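Local coordinates for protein pyridoxine 4-oxidase (Mesorhizobium loti, PDB 4HA6) that probably oxidises the 4-hydroxymethyl group of pyridoxine with molecular oxygen, using FAD as cofactor, as a member of the GMC oxidoreductase family, at residues 79-84 / 212-217. Sequence-based numbering, arbitrary orientation.
With FAD (flavin-adenine dinucleotide), chain B.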
ATOM      1  N   ARG A  79      -3.247   1.186 -13.122  1.00 28.59           N
ATOM      2  CA  ARG A  79      -2.610   1.653 -14.366  1.00 24.60           C
ATOM      3  C   ARG A  79      -3.456   2.758 -15.020  1.00 25.68           C
ATOM      4  O   ARG A  79      -4.161   2.517 -16.009  1.00 25.39           O
ATOM      5  CB  ARG A  79      -2.406   0.505 -15.368  1.00 29.76           C
ATOM      6  CG  ARG A  79      -1.595   0.906 -16.616  1.00 26.77           C
ATOM      7  CD  ARG A  79      -2.049   0.159 -17.880  1.00 35.02           C
ATOM      8  NE  ARG A  79      -1.327  -1.097 -18.036  1.00 35.44           N
ATOM      9  CZ  ARG A  79      -1.886  -2.303 -17.976  1.00 39.45           C
ATOM     10  NH1 ARG A  79      -3.197  -2.428 -17.789  1.00 42.15           N
ATOM     11  NH2 ARG A  79      -1.135  -3.388 -18.115  1.00 32.37           N
ATOM     12  N   LEU A  80      -3.372   3.960 -14.457  1.00 23.30           N
ATOM     13  CA  LEU A  80      -4.164   5.120 -14.883  1.00 25.87           C
ATOM     14  C   LEU A  80      -3.804   6.265 -13.947  1.00 30.41           C
ATOM     15  O   LEU A  80      -3.160   6.041 -12.903  1.00 21.92           O
ATOM     16  CB  LEU A  80      -5.681   4.843 -14.821  1.00 23.34           C
ATOM     17  CG  LEU A  80      -6.413   4.769 -13.475  1.00 32.69           C
ATOM     18  CD1 LEU A  80      -7.924   4.706 -13.686  1.00 26.59           C
ATOM     19  CD2 LEU A  80      -5.935   3.585 -12.627  1.00 39.87           C
ATOM     20  N   ILE A  81      -4.198   7.484 -14.316  1.00 21.25           N
ATOM     21  CA  ILE A  81      -3.917   8.646 -13.484  1.00 20.21           C
ATOM     22  C   ILE A  81      -4.532   8.408 -12.106  1.00 24.27           C
ATOM     23  O   ILE A  81      -5.733   8.153 -11.987  1.00 26.24           O
ATOM     24  CB  ILE A  81      -4.434   9.954 -14.134  1.00 27.98           C
ATOM     25  CG1 ILE A  81      -3.494  10.398 -15.263  1.00 34.38           C
ATOM     26  CG2 ILE A  81      -4.555  11.061 -13.101  1.00 21.39           C
ATOM     27  CD1 ILE A  81      -2.125  10.896 -14.780  1.00 17.54           C
ATOM     28  N   GLY A  82      -3.695   8.437 -11.071  1.00 14.50           N
ATOM     29  CA  GLY A  82      -4.156   8.134  -9.728  1.00 16.23           C
ATOM     30  C   GLY A  82      -3.634   6.799  -9.229  1.00 29.84           C
ATOM     31  O   GLY A  82      -3.616   6.544  -8.014  1.00 27.73           O
ATOM     32  N   GLY A  83      -3.216   5.942 -10.164  1.00 29.99           N
ATOM     33  CA  GLY A  83      -2.560   4.689  -9.821  1.00 18.58           C
ATOM     34  C   GLY A  83      -3.389   3.726  -8.984  1.00 30.30           C
ATOM     35  O   GLY A  83      -4.555   3.470  -9.306  1.00 29.74           O
ATOM     36  N   SER A  84      -2.778   3.191  -7.919  1.00 23.92           N
ATOM     37  CA  SER A  84      -3.420   2.176  -7.073  1.00 27.46           C
ATOM     38  C   SER A  84      -4.459   2.827  -6.184  1.00 24.74           C
ATOM     39  O   SER A  84      -5.304   2.143  -5.589  1.00 29.31           O
ATOM     40  CB  SER A  84      -2.399   1.433  -6.197  1.00 16.93           C
ATOM     41  OG  SER A  84      -1.494   0.656  -6.966  1.00 24.74           O
ATOM     42  N   ILE A 212       1.176  16.964 -18.302  1.00 12.01           N
ATOM     43  CA  ILE A 212       0.879  15.575 -17.991  1.00 13.00           C
ATOM     44  C   ILE A 212       0.788  14.785 -19.290  1.00 16.04           C
ATOM     45  O   ILE A 212       0.106  15.187 -20.224  1.00 17.79           O
ATOM     46  CB  ILE A 212      -0.404  15.421 -17.158  1.00 17.22           C
ATOM     47  CG1 ILE A 212      -0.293  16.193 -15.838  1.00 11.90           C
ATOM     48  CG2 ILE A 212      -0.692  13.940 -16.891  1.00 19.23           C
ATOM     49  CD1 ILE A 212      -1.590  16.247 -15.053  1.00 14.58           C
ATOM     50  N   LEU A 213       1.511  13.673 -19.341  1.00  7.61           N
ATOM     51  CA  LEU A 213       1.564  12.816 -20.513  1.00  9.88           C
ATOM     52  C   LEU A 213       1.036  11.433 -20.133  1.00 14.65           C
ATOM     53  O   LEU A 213       1.629  10.748 -19.288  1.00 14.67           O
ATOM     54  CB  LEU A 213       3.010  12.755 -21.017  1.00  9.86           C
ATOM     55  CG  LEU A 213       3.344  12.085 -22.347  1.00 31.19           C
ATOM     56  CD1 LEU A 213       2.260  12.354 -23.379  1.00 28.22           C
ATOM     57  CD2 LEU A 213       4.691  12.595 -22.837  1.00 30.13           C
ATOM     58  N   THR A 214      -0.090  11.028 -20.729  1.00 10.40           N
ATOM     59  CA  THR A 214      -0.707   9.737 -20.411  1.00 11.63           C
ATOM     60  C   THR A 214      -0.479   8.691 -21.499  1.00 10.92           C
ATOM     61  O   THR A 214       0.112   8.981 -22.536  1.00  8.07           O
ATOM     62  CB  THR A 214      -2.227   9.870 -20.189  1.00 14.05           C
ATOM     63  OG1 THR A 214      -2.814  10.473 -21.347  1.00 15.64           O
ATOM     64  CG2 THR A 214      -2.522  10.725 -18.973  1.00 11.84           C
ATOM     65  N   GLY A 215      -0.958   7.473 -21.257  1.00 11.97           N
ATOM     66  CA  GLY A 215      -0.732   6.360 -22.172  1.00 11.56           C
ATOM     67  C   GLY A 215       0.719   6.187 -22.600  1.00 11.15           C
ATOM     68  O   GLY A 215       0.996   5.666 -23.687  1.00 13.96           O
ATOM     69  N   SER A 216       1.645   6.626 -21.747  1.00 10.51           N
ATOM     70  CA  SER A 216       3.070   6.629 -22.085  1.00 10.06           C
ATOM     71  C   SER A 216       3.910   5.889 -21.034  1.00  9.89           C
ATOM     72  O   SER A 216       3.919   6.268 -19.860  1.00  8.70           O
ATOM     73  CB  SER A 216       3.553   8.071 -22.207  1.00 10.91           C
ATOM     74  OG  SER A 216       2.701   8.815 -23.056  1.00 15.81           O
ATOM     75  N   ARG A 217       4.623   4.853 -21.471  1.00 13.87           N
ATOM     76  CA  ARG A 217       5.465   4.052 -20.586  0.55 10.29           C
ATOM     77  C   ARG A 217       6.941   4.385 -20.712  1.00 10.08           C
ATOM     78  O   ARG A 217       7.510   4.298 -21.809  1.00 10.80           O
ATOM     79  CB  ARG A 217       5.312   2.576 -20.916  0.55 13.61           C
ATOM     80  CG  ARG A 217       4.203   1.892 -20.174  0.55 21.23           C
ATOM     81  CD  ARG A 217       4.035   0.477 -20.668  0.55 22.19           C
ATOM     82  NE  ARG A 217       2.626   0.109 -20.705  0.55 24.70           N
ATOM     83  CZ  ARG A 217       2.149  -1.037 -20.246  0.55 21.03           C
ATOM     84  NH1 ARG A 217       2.976  -1.929 -19.719  0.55 24.80           N
ATOM     85  NH2 ARG A 217       0.849  -1.290 -20.319  0.55 21.24           N
TER
HETATM   86  PA  FAD B 601       1.008   3.529  -7.410  1.00  5.73           P
HETATM   87  O1A FAD B 601      -0.063   4.382  -6.744  1.00 11.80           O
HETATM   88  O2A FAD B 601       0.687   2.099  -7.741  1.00 14.87           O
HETATM   89  O5B FAD B 601       1.458   4.308  -8.755  1.00 10.88           O
HETATM   90  C5B FAD B 601       2.266   3.745  -9.784  1.00  9.36           C
HETATM   91  C4B FAD B 601       1.881   4.497 -11.050  1.00  7.48           C
HETATM   92  O4B FAD B 601       2.955   4.533 -11.996  1.00  9.63           O
HETATM   93  C3B FAD B 601       0.707   3.820 -11.746  1.00 14.77           C
HETATM   94  O3B FAD B 601      -0.214   4.864 -12.103  1.00  7.86           O
HETATM   95  C2B FAD B 601       1.314   3.162 -12.982  1.00  9.88           C
HETATM   96  O2B FAD B 601       0.372   3.107 -14.069  1.00 13.44           O
HETATM   97  C1B FAD B 601       2.505   4.067 -13.284  1.00  9.52           C
HETATM   98  N9A FAD B 601       3.665   3.396 -13.944  1.00  6.29           N
HETATM   99  C8A FAD B 601       4.195   2.196 -13.625  1.00  7.45           C
HETATM  100  N7A FAD B 601       5.260   1.919 -14.427  1.00  6.62           N
HETATM  101  C5A FAD B 601       5.430   2.958 -15.279  1.00  8.04           C
HETATM  102  C6A FAD B 601       6.372   3.305 -16.375  1.00  9.04           C
HETATM  103  N6A FAD B 601       7.388   2.457 -16.732  1.00  5.51           N
HETATM  104  N1A FAD B 601       6.190   4.500 -17.007  1.00 12.05           N
HETATM  105  C2A FAD B 601       5.202   5.350 -16.658  1.00 11.02           C
HETATM  106  N3A FAD B 601       4.321   5.087 -15.667  1.00 10.89           N
HETATM  107  C4A FAD B 601       4.378   3.929 -14.950  1.00  7.67           C
HETATM  108  N1  FAD B 601      -3.580   1.406   0.893  1.00  3.53           N
HETATM  109  C2  FAD B 601      -4.154   1.960   1.976  1.00  5.81           C
HETATM  110  O2  FAD B 601      -3.444   2.659   2.735  1.00  5.95           O
HETATM  111  N3  FAD B 601      -5.449   1.768   2.288  1.00  6.79           N
HETATM  112  C4  FAD B 601      -6.268   1.024   1.525  1.00 17.18           C
HETATM  113  O4  FAD B 601      -7.474   0.842   1.837  1.00 23.04           O
HETATM  114  C4X FAD B 601      -5.709   0.381   0.314  1.00 13.55           C
HETATM  115  N5  FAD B 601      -6.454  -0.395  -0.499  1.00 19.64           N
HETATM  116  C5X FAD B 601      -5.920  -0.956  -1.612  1.00 22.62           C
HETATM  117  C6  FAD B 601      -6.703  -1.748  -2.450  1.00 21.04           C
HETATM  118  C7  FAD B 601      -6.156  -2.317  -3.597  1.00 21.08           C
HETATM  119  C7M FAD B 601      -7.019  -3.170  -4.494  1.00 14.12           C
HETATM  120  C8  FAD B 601      -4.726  -2.077  -3.934  1.00 18.15           C
HETATM  121  C8M FAD B 601      -4.137  -2.700  -5.172  1.00 13.74           C
HETATM  122  C9  FAD B 601      -3.933  -1.284  -3.105  1.00  9.98           C
HETATM  123  C9A FAD B 601      -4.488  -0.725  -1.953  1.00 12.21           C
HETATM  124  N10 FAD B 601      -3.698   0.073  -1.107  1.00 10.91           N
HETATM  125  C10 FAD B 601      -4.283   0.637   0.036  1.00  8.81           C
HETATM  126  C1' FAD B 601      -2.282   0.303  -1.418  1.00 10.97           C
HETATM  127  C2' FAD B 601      -2.012   1.698  -1.958  1.00 10.50           C
HETATM  128  O2' FAD B 601      -2.984   2.036  -2.960  1.00 13.30           O
HETATM  129  C3' FAD B 601      -0.605   1.677  -2.559  1.00  9.79           C
HETATM  130  O3' FAD B 601       0.302   1.158  -1.572  1.00  5.53           O
HETATM  131  C4' FAD B 601      -0.165   3.062  -2.998  1.00 10.95           C
HETATM  132  O4' FAD B 601      -1.135   3.562  -3.935  1.00 14.26           O
HETATM  133  C5' FAD B 601       1.235   3.034  -3.621  1.00  6.90           C
HETATM  134  O5' FAD B 601       1.405   4.226  -4.385  1.00 11.88           O
HETATM  135  P   FAD B 601       2.721   4.413  -5.277  1.00 12.17           P
HETATM  136  O1P FAD B 601       2.880   5.872  -5.685  1.00  8.76           O
HETATM  137  O2P FAD B 601       3.884   3.698  -4.618  1.00  5.02           O
HETATM  138  O3P FAD B 601       2.373   3.528  -6.569  1.00  7.05           O
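R79 and R217 meet at their guanidinium ends beside the adenosine part of FAD, while I81 reaches the second segment through a separate apolar contact. R217 has two conformers, and its contacts and tilt hold for the one described. R79 can be followed outward: its CB and CG pass the ribose hydroxyl, with CG 3.9 Å from FAD O2B, and CD then comes within 4.1 Å of R217 NH2. NE lies closest, 3.2 Å from R217 NH2, and CZ and NH2 follow at slightly longer range from that same nitrogen. CG stands anti to the backbone N (chi1 -173°), and bends at the next two torsions carry the head toward R217. The two guanidinium planes are inclined by 30°, and since both nitrogens are donors, no hydrogen bond links them. W58, an FAD-binding residue, makes a cation-pi contact with R79 and also touches R217.

On I81, CG1 packs 3.8 Å from T214 CG2, and CD1 continues to I212 CG2, joining the cofactor loop to the end of the edge strand 210-213 of the parallel Rossmann-type sheet. The loop itself makes a type II turn from L80 to G83, closed by G83 N to L80 O. Beyond the turn, S84 grips the adenosine-side phosphate twice: its N donates to FAD O1A at 165°, and OG bonds FAD O2A at 2.7 Å. S216 O lies 3.6 Å from FAD C2A; thus 79-84 meets the ribose and phosphate, and 212-217 the adenine. In this R217 conformer the adjacent positive charges probably disfavour each other, while W58 may partly compensate through R79.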